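Local coordinates for putatuve endo-xylanase (Clostridium stercorarium, PDB 1O8P), which probably binds xylan and cellulose chains as a family 6 carbohydrate-binding module of a putative endo-xylanase, at residues 23-28 with 68-73; 29-34 with 139-144. All coordinates share one frame; numbering follows the deposited sequence.

In the fold
The first segments of the two contacts follow one another near the N-terminal end; the contacts, their centres about 15 Å apart, involve both sheets of the beta-sandwich. In contact 1 the short strand 23-24 runs parallel to the end of strand 62-69 in the mixed sheet; five residues on, in contact 2, strand 29-30 forms an edge of the four-stranded antiparallel sheet beside strand 140-147. The chain thus passes from one sheet to the other, and in sequence the segments alternate: 23-28, 29-34, 68-73, 139-144. A probable hydrogen bond from Arg23 NH1 to Asp33 O links the two contacts. Contact 2 also carries the calcium ion, tying segment 29-34 to the last strand, 140-147.

Contact 1. Residues 23-28 with 68-73; sequences RSAFSN and IDFGDG
Ala25 CB sits over one face of the Phe70 ring, 3.9 Å from its centroid and 13° off the normal, a CH-pi contact made by a methyl small enough to approach the ring face closely. The ring also meets that of Phe146 on strand 140-147. Phe26 meets the turn differently, by its edge: CZ lies 3.3 Å from Phe70 O and close to Gly73 O, so the positively polarised rim of the ring faces two carbonyl oxygens. Its CG stands anti to the carbonyl carbon (chi1 -48°), which sends the ring across to this turn. At the other end, the Arg23 guanidinium has Ile68 CD1 over one face, and Arg23 NE lies 3.8 Å from Ile68 CD1, while Arg23 NH2 goes on to a salt bridge with Asp35.

Between these side chains strand 23-24 pairs in parallel with the end of strand 62-69, within the mixed sheet of the beta-sandwich. Asp69 N gives a nearly straight bond of 2.7 Å to Arg23 O, and Ala25 N returns one of 3.0 Å to Asp69 O, arriving from above the carbonyl plane. A water also donates to Asp69 O.

Both chains then bend away from the sheet, each helped by a short polar side chain. Ser24 OG accepts from Phe26 N in an ST turn; Asp69 OD1 accepts from Gly71 N at 3.0 Å in an Asx turn, its other oxygen taking the N-H of Val19. A type II' turn follows from Phe70 to Gly73, where Gly71 readily adopts the positive phi of 58°. On the side of the sheet that carries Ile68, Ile68 CG2 reaches Ala25 CB at 3.6 Å, its branched side chain extending the apolar surface begun by Phe70.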
ATOM      1  N   ARG A  23     -11.295  -7.676  -5.492  1.00 22.09           N
ATOM      2  CA  ARG A  23     -10.015  -7.570  -6.138  1.00 22.42           C
ATOM      3  C   ARG A  23      -9.110  -8.580  -5.471  1.00 22.35           C
ATOM      4  O   ARG A  23      -9.134  -8.720  -4.221  1.00 21.11           O
ATOM      5  CB  ARG A  23      -9.392  -6.196  -5.872  1.00 22.75           C
ATOM      6  CG  ARG A  23     -10.058  -5.060  -6.586  1.00 26.08           C
ATOM      7  CD  ARG A  23      -9.382  -3.743  -6.379  1.00 27.00           C
ATOM      8  NE  ARG A  23      -9.858  -3.067  -5.177  1.00 24.89           N
ATOM      9  CZ  ARG A  23      -9.446  -1.865  -4.784  1.00 24.63           C
ATOM     10  NH1 ARG A  23      -8.527  -1.181  -5.480  1.00 23.14           N
ATOM     11  NH2 ARG A  23      -9.948  -1.350  -3.679  1.00 24.50           N
ATOM     12  N   SER A  24      -8.293  -9.256  -6.283  1.00 20.50           N
ATOM     13  CA  SER A  24      -7.343 -10.214  -5.742  1.00 20.23           C
ATOM     14  C   SER A  24      -6.235  -9.530  -4.911  1.00 20.12           C
ATOM     15  O   SER A  24      -5.767  -8.432  -5.269  1.00 19.84           O
ATOM     16  CB  SER A  24      -6.684 -10.992  -6.874  1.00 19.67           C
ATOM     17  OG  SER A  24      -5.916 -12.047  -6.305  1.00 20.13           O
ATOM     18  N   ALA A  25      -5.810 -10.194  -3.833  1.00 19.61           N
ATOM     19  CA  ALA A  25      -4.650  -9.768  -3.020  1.00 19.36           C
ATOM     20  C   ALA A  25      -3.344 -10.048  -3.762  1.00 19.43           C
ATOM     21  O   ALA A  25      -2.330  -9.436  -3.482  1.00 17.79           O
ATOM     22  CB  ALA A  25      -4.626 -10.548  -1.654  1.00 18.15           C
ATOM     23  N   PHE A  26      -3.402 -11.033  -4.671  1.00 19.41           N
ATOM     24  CA  PHE A  26      -2.249 -11.620  -5.356  1.00 19.99           C
ATOM     25  C   PHE A  26      -1.919 -11.065  -6.746  1.00 20.10           C
ATOM     26  O   PHE A  26      -0.971 -11.514  -7.326  1.00 20.72           O
ATOM     27  CB  PHE A  26      -2.360 -13.145  -5.368  1.00 18.67           C
ATOM     28  CG  PHE A  26      -2.704 -13.707  -4.035  1.00 21.45           C
ATOM     29  CD1 PHE A  26      -1.712 -13.880  -3.064  1.00 20.19           C
ATOM     30  CD2 PHE A  26      -4.045 -14.030  -3.718  1.00 20.21           C
ATOM     31  CE1 PHE A  26      -2.032 -14.388  -1.815  1.00 21.48           C
ATOM     32  CE2 PHE A  26      -4.378 -14.514  -2.479  1.00 19.98           C
ATOM     33  CZ  PHE A  26      -3.377 -14.710  -1.516  1.00 22.84           C
ATOM     34  N   SER A  27      -2.698 -10.111  -7.260  1.00 20.70           N
ATOM     35  CA  SER A  27      -2.330  -9.243  -8.402  1.00 21.52           C
ATOM     36  C   SER A  27      -2.130  -7.840  -7.874  1.00 20.85           C
ATOM     37  O   SER A  27      -2.843  -7.445  -6.946  1.00 20.36           O
ATOM     38  CB  SER A  27      -3.465  -9.119  -9.442  1.00 21.64           C
ATOM     39  OG  SER A  27      -4.080 -10.342  -9.723  1.00 26.88           O
ATOM     40  N   ASN A  28      -1.213  -7.078  -8.483  1.00 21.09           N
ATOM     41  CA  ASN A  28      -0.933  -5.703  -8.067  1.00 21.15           C
ATOM     42  C   ASN A  28      -2.175  -4.886  -7.793  1.00 21.51           C
ATOM     43  O   ASN A  28      -3.090  -4.781  -8.633  1.00 21.96           O
ATOM     44  CB  ASN A  28      -0.072  -4.972  -9.085  1.00 20.71           C
ATOM     45  CG  ASN A  28       1.265  -5.630  -9.270  1.00 21.24           C
ATOM     46  OD1 ASN A  28       1.621  -6.537  -8.534  1.00 24.70           O
ATOM     47  ND2 ASN A  28       1.984  -5.222 -10.265  1.00 17.03           N
ATOM     48  N   ILE A  68     -10.498  -6.620  -0.627  1.00 17.99           N
ATOM     49  CA  ILE A  68      -9.385  -7.441  -1.142  1.00 17.22           C
ATOM     50  C   ILE A  68      -9.611  -8.930  -0.788  1.00 17.04           C
ATOM     51  O   ILE A  68      -9.842  -9.279   0.373  1.00 16.02           O
ATOM     52  CB  ILE A  68      -8.022  -6.927  -0.624  1.00 16.56           C
ATOM     53  CG1 ILE A  68      -7.858  -5.414  -0.837  1.00 14.12           C
ATOM     54  CG2 ILE A  68      -6.865  -7.731  -1.183  1.00 17.20           C
ATOM     55  CD1 ILE A  68      -8.287  -4.882  -2.212  1.00 16.13           C
ATOM     56  N   ASP A  69      -9.513  -9.789  -1.790  1.00 16.69           N
ATOM     57  CA  ASP A  69      -9.706 -11.208  -1.612  1.00 16.57           C
ATOM     58  C   ASP A  69      -8.351 -11.926  -1.383  1.00 16.88           C
ATOM     59  O   ASP A  69      -7.546 -12.047  -2.307  1.00 15.66           O
ATOM     60  CB  ASP A  69     -10.443 -11.751  -2.822  1.00 17.15           C
ATOM     61  CG  ASP A  69     -10.758 -13.193  -2.690  1.00 18.18           C
ATOM     62  OD1 ASP A  69     -10.434 -13.774  -1.639  1.00 16.86           O
ATOM     63  OD2 ASP A  69     -11.298 -13.848  -3.589  1.00 23.58           O
ATOM     64  N   PHE A  70      -8.099 -12.343  -0.127  1.00 16.79           N
ATOM     65  CA  PHE A  70      -6.823 -12.991   0.323  1.00 16.11           C
ATOM     66  C   PHE A  70      -6.896 -14.529   0.179  1.00 16.77           C
ATOM     67  O   PHE A  70      -5.945 -15.261   0.482  1.00 17.55           O
ATOM     68  CB  PHE A  70      -6.496 -12.613   1.800  1.00 15.26           C
ATOM     69  CG  PHE A  70      -5.924 -11.191   1.973  1.00 16.81           C
ATOM     70  CD1 PHE A  70      -6.757 -10.065   1.921  1.00 13.89           C
ATOM     71  CD2 PHE A  70      -4.553 -10.986   2.167  1.00 15.76           C
ATOM     72  CE1 PHE A  70      -6.244  -8.777   2.051  1.00 13.96           C
ATOM     73  CE2 PHE A  70      -4.031  -9.690   2.328  1.00 18.53           C
ATOM     74  CZ  PHE A  70      -4.894  -8.574   2.257  1.00 16.08           C
ATOM     75  N   GLY A  71      -8.051 -15.037  -0.236  1.00 18.02           N
ATOM     76  CA  GLY A  71      -8.204 -16.457  -0.467  1.00 18.98           C
ATOM     77  C   GLY A  71      -7.898 -17.234   0.781  1.00 19.99           C
ATOM     78  O   GLY A  71      -8.375 -16.894   1.850  1.00 19.47           O
ATOM     79  N   ASP A  72      -7.093 -18.285   0.659  1.00 22.35           N
ATOM     80  CA  ASP A  72      -6.790 -19.091   1.830  1.00 23.29           C
ATOM     81  C   ASP A  72      -5.536 -18.643   2.587  1.00 22.93           C
ATOM     82  O   ASP A  72      -5.042 -19.362   3.419  1.00 23.24           O
ATOM     83  CB  ASP A  72      -6.784 -20.587   1.519  1.00 25.31           C
ATOM     84  CG  ASP A  72      -5.817 -20.959   0.409  1.00 31.48           C
ATOM     85  OD1 ASP A  72      -4.873 -20.189   0.111  1.00 37.30           O
ATOM     86  OD2 ASP A  72      -5.935 -22.024  -0.239  1.00 39.53           O
ATOM     87  N   GLY A  73      -5.044 -17.435   2.324  1.00 22.31           N
ATOM     88  CA  GLY A  73      -3.973 -16.883   3.141  1.00 20.57           C
ATOM     89  C   GLY A  73      -2.915 -16.176   2.332  1.00 20.24           C
ATOM     90  O   GLY A  73      -2.521 -16.667   1.264  1.00 21.31           O
TER
HETATM   91  O   HOH W   1      -7.666 -14.179  -4.381  1.00 25.03           O

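Contact 2. Residues 29-34 with 139-144; sequences IQAEDY and VNVDWF. With CA (calcium ion), chain B.
Asp142 O is held twice, by the calcium ion at 2.5 Å and by Ala31 N at 3.0 Å. The same residue also gives the metal OD1, 2.4 Å away; CG lies anti to the backbone N (chi1 -178°), so one residue offers two ligands. Its OD2 makes a salt bridge with Arg80, which probably steadies the carboxylate. From the facing segment Gln30 OE1 binds calcium at 2.4 Å, and Glu32 reaches it with both oxygens, OE1 at 2.6 Å and the longer OE2 at 2.9 Å. A water and Ser52 O complete the shell. The neutral Gln30 bends at chi2 to bring OE1 to the calcium ion and to the edge of the Trp143 ring.

Next to the metal site, Ile29 and Phe144 form a hydrogen-bonded antiparallel pair, Ile29 N to Phe144 O at 2.6 Å. On the buried side Ile29 CB lies over one face of the Phe144 ring, and Ile29 CD1 touches Phe144 CE2. Small Ala31 puts CB 3.7 Å from Val141 CG1 as the chain turns from Gln30 to Asp33. Such a calcium site, joining the early strand 29-30 to the last strand, 140-147, is characteristic of family 6 carbohydrate-binding modules.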
ATOM      1  N   ILE A  29      -2.234  -4.339  -6.591  1.00 20.85           N
ATOM      2  CA  ILE A  29      -3.256  -3.341  -6.293  1.00 20.34           C
ATOM      3  C   ILE A  29      -2.660  -1.984  -6.555  1.00 20.12           C
ATOM      4  O   ILE A  29      -1.687  -1.597  -5.890  1.00 19.55           O
ATOM      5  CB  ILE A  29      -3.768  -3.469  -4.828  1.00 19.97           C
ATOM      6  CG1 ILE A  29      -4.232  -4.902  -4.537  1.00 18.84           C
ATOM      7  CG2 ILE A  29      -4.918  -2.454  -4.589  1.00 19.99           C
ATOM      8  CD1 ILE A  29      -4.094  -5.328  -3.096  1.00 17.44           C
ATOM      9  N   GLN A  30      -3.248  -1.254  -7.509  1.00 19.89           N
ATOM     10  CA  GLN A  30      -2.706   0.040  -7.889  1.00 19.48           C
ATOM     11  C   GLN A  30      -3.026   0.956  -6.731  1.00 19.59           C
ATOM     12  O   GLN A  30      -4.173   1.038  -6.317  1.00 20.09           O
ATOM     13  CB  GLN A  30      -3.274   0.534  -9.243  1.00 19.56           C
ATOM     14  CG  GLN A  30      -2.906  -0.364 -10.447  1.00 17.80           C
ATOM     15  CD  GLN A  30      -1.382  -0.526 -10.618  1.00 19.00           C
ATOM     16  OE1 GLN A  30      -0.607   0.390 -10.283  1.00 16.66           O
ATOM     17  NE2 GLN A  30      -0.949  -1.684 -11.113  1.00 17.32           N
ATOM     18  N   ALA A  31      -2.012   1.616  -6.180  1.00 18.33           N
ATOM     19  CA  ALA A  31      -2.196   2.378  -4.957  1.00 17.60           C
ATOM     20  C   ALA A  31      -3.123   3.586  -5.188  1.00 17.64           C
ATOM     21  O   ALA A  31      -3.790   4.076  -4.242  1.00 17.22           O
ATOM     22  CB  ALA A  31      -0.843   2.806  -4.401  1.00 17.66           C
ATOM     23  N   GLU A  32      -3.148   4.085  -6.425  1.00 17.43           N
ATOM     24  CA  GLU A  32      -4.104   5.135  -6.789  1.00 18.38           C
ATOM     25  C   GLU A  32      -5.575   4.629  -6.816  1.00 18.92           C
ATOM     26  O   GLU A  32      -6.491   5.427  -6.902  1.00 18.76           O
ATOM     27  CB  GLU A  32      -3.726   5.826  -8.127  1.00 18.86           C
ATOM     28  CG  GLU A  32      -3.871   4.979  -9.388  1.00 18.72           C
ATOM     29  CD  GLU A  32      -2.668   4.089  -9.642  1.00 19.97           C
ATOM     30  OE1 GLU A  32      -1.925   3.762  -8.687  1.00 22.45           O
ATOM     31  OE2 GLU A  32      -2.461   3.679 -10.801  1.00 21.18           O
ATOM     32  N   ASP A  33      -5.798   3.317  -6.722  1.00 19.37           N
ATOM     33  CA  ASP A  33      -7.186   2.815  -6.742  1.00 20.17           C
ATOM     34  C   ASP A  33      -7.748   2.635  -5.323  1.00 19.47           C
ATOM     35  O   ASP A  33      -8.268   1.573  -4.987  1.00 19.85           O
ATOM     36  CB  ASP A  33      -7.277   1.492  -7.494  1.00 19.81           C
ATOM     37  CG  ASP A  33      -6.963   1.616  -8.978  1.00 21.80           C
ATOM     38  OD1 ASP A  33      -7.008   2.707  -9.575  1.00 24.24           O
ATOM     39  OD2 ASP A  33      -6.676   0.613  -9.654  1.00 25.07           O
ATOM     40  N   TYR A  34      -7.608   3.660  -4.492  1.00 19.59           N
ATOM     41  CA  TYR A  34      -8.142   3.627  -3.152  1.00 20.41           C
ATOM     42  C   TYR A  34      -9.629   4.023  -3.155  1.00 21.36           C
ATOM     43  O   TYR A  34     -10.086   4.805  -4.009  1.00 22.11           O
ATOM     44  CB  TYR A  34      -7.323   4.529  -2.212  1.00 20.24           C
ATOM     45  CG  TYR A  34      -7.197   5.960  -2.689  1.00 20.27           C
ATOM     46  CD1 TYR A  34      -8.203   6.887  -2.440  1.00 19.14           C
ATOM     47  CD2 TYR A  34      -6.068   6.384  -3.383  1.00 20.39           C
ATOM     48  CE1 TYR A  34      -8.087   8.199  -2.868  1.00 19.02           C
ATOM     49  CE2 TYR A  34      -5.934   7.703  -3.829  1.00 19.59           C
ATOM     50  CZ  TYR A  34      -6.945   8.605  -3.561  1.00 22.72           C
ATOM     51  OH  TYR A  34      -6.822   9.913  -4.003  1.00 22.38           O
ATOM     52  N   VAL A 139       6.325   9.387   0.939  1.00 19.03           N
ATOM     53  CA  VAL A 139       6.655   8.216   0.132  1.00 18.26           C
ATOM     54  C   VAL A 139       5.711   8.238  -1.096  1.00 18.27           C
ATOM     55  O   VAL A 139       4.592   8.724  -1.016  1.00 18.06           O
ATOM     56  CB  VAL A 139       6.515   6.864   0.948  1.00 19.23           C
ATOM     57  CG1 VAL A 139       5.036   6.628   1.411  1.00 15.83           C
ATOM     58  CG2 VAL A 139       7.116   5.607   0.169  1.00 17.19           C
ATOM     59  N   ASN A 140       6.194   7.776  -2.237  1.00 17.82           N
ATOM     60  CA  ASN A 140       5.307   7.521  -3.382  1.00 18.01           C
ATOM     61  C   ASN A 140       5.063   6.026  -3.534  1.00 17.61           C
ATOM     62  O   ASN A 140       5.971   5.234  -3.370  1.00 16.32           O
ATOM     63  CB  ASN A 140       5.893   8.075  -4.668  1.00 17.49           C
ATOM     64  CG  ASN A 140       5.878   9.605  -4.725  1.00 19.82           C
ATOM     65  OD1 ASN A 140       6.272  10.167  -5.721  1.00 23.80           O
ATOM     66  ND2 ASN A 140       5.407  10.272  -3.678  1.00 19.11           N
ATOM     67  N   VAL A 141       3.814   5.652  -3.834  1.00 17.46           N
ATOM     68  CA  VAL A 141       3.434   4.263  -3.939  1.00 16.66           C
ATOM     69  C   VAL A 141       2.764   4.044  -5.289  1.00 17.59           C
ATOM     70  O   VAL A 141       1.742   4.661  -5.587  1.00 17.32           O
ATOM     71  CB  VAL A 141       2.503   3.807  -2.809  1.00 16.57           C
ATOM     72  CG1 VAL A 141       2.413   2.243  -2.792  1.00 15.14           C
ATOM     73  CG2 VAL A 141       2.957   4.372  -1.419  1.00 15.48           C
ATOM     74  N   ASP A 142       3.380   3.186  -6.103  1.00 17.04           N
ATOM     75  CA  ASP A 142       2.865   2.841  -7.425  1.00 17.95           C
ATOM     76  C   ASP A 142       1.794   1.764  -7.199  1.00 18.15           C
ATOM     77  O   ASP A 142       0.644   1.960  -7.544  1.00 17.74           O
ATOM     78  CB  ASP A 142       4.019   2.335  -8.301  1.00 17.26           C
ATOM     79  CG  ASP A 142       3.607   2.004  -9.689  1.00 17.28           C
ATOM     80  OD1 ASP A 142       2.395   2.092 -10.053  1.00 14.61           O
ATOM     81  OD2 ASP A 142       4.454   1.617 -10.502  1.00 18.91           O
ATOM     82  N   TRP A 143       2.182   0.649  -6.574  1.00 18.59           N
ATOM     83  CA  TRP A 143       1.259  -0.448  -6.309  1.00 18.43           C
ATOM     84  C   TRP A 143       1.762  -1.255  -5.153  1.00 17.96           C
ATOM     85  O   TRP A 143       2.904  -1.059  -4.696  1.00 17.26           O
ATOM     86  CB  TRP A 143       1.043  -1.362  -7.542  1.00 18.09           C
ATOM     87  CG  TRP A 143       2.276  -1.824  -8.255  1.00 18.60           C
ATOM     88  CD1 TRP A 143       2.723  -1.391  -9.493  1.00 19.81           C
ATOM     89  CD2 TRP A 143       3.209  -2.845  -7.835  1.00 17.36           C
ATOM     90  NE1 TRP A 143       3.867  -2.068  -9.853  1.00 17.68           N
ATOM     91  CE2 TRP A 143       4.196  -2.961  -8.859  1.00 20.35           C
ATOM     92  CE3 TRP A 143       3.307  -3.684  -6.710  1.00 18.42           C
ATOM     93  CZ2 TRP A 143       5.288  -3.868  -8.770  1.00 20.29           C
ATOM     94  CZ3 TRP A 143       4.392  -4.571  -6.600  1.00 20.68           C
ATOM     95  CH2 TRP A 143       5.365  -4.670  -7.634  1.00 20.28           C
ATOM     96  N   PHE A 144       0.898  -2.164  -4.689  1.00 17.43           N
ATOM     97  CA  PHE A 144       1.251  -3.144  -3.661  1.00 17.23           C
ATOM     98  C   PHE A 144       0.560  -4.466  -3.943  1.00 17.59           C
ATOM     99  O   PHE A 144      -0.438  -4.529  -4.672  1.00 17.74           O
ATOM    100  CB  PHE A 144       1.016  -2.615  -2.214  1.00 17.39           C
ATOM    101  CG  PHE A 144      -0.431  -2.455  -1.815  1.00 17.21           C
ATOM    102  CD1 PHE A 144      -1.192  -1.365  -2.282  1.00 16.50           C
ATOM    103  CD2 PHE A 144      -1.025  -3.343  -0.931  1.00 17.95           C
ATOM    104  CE1 PHE A 144      -2.539  -1.189  -1.922  1.00 16.34           C
ATOM    105  CE2 PHE A 144      -2.388  -3.153  -0.553  1.00 17.58           C
ATOM    106  CZ  PHE A 144      -3.129  -2.082  -1.051  1.00 15.93           C
TER
HETATM  107 CA    CA B1149       0.080   2.663  -9.890  1.00 28.93          CA
HETATM  108  O   HOH W   2      -0.391   2.786 -12.298  1.00 23.47           O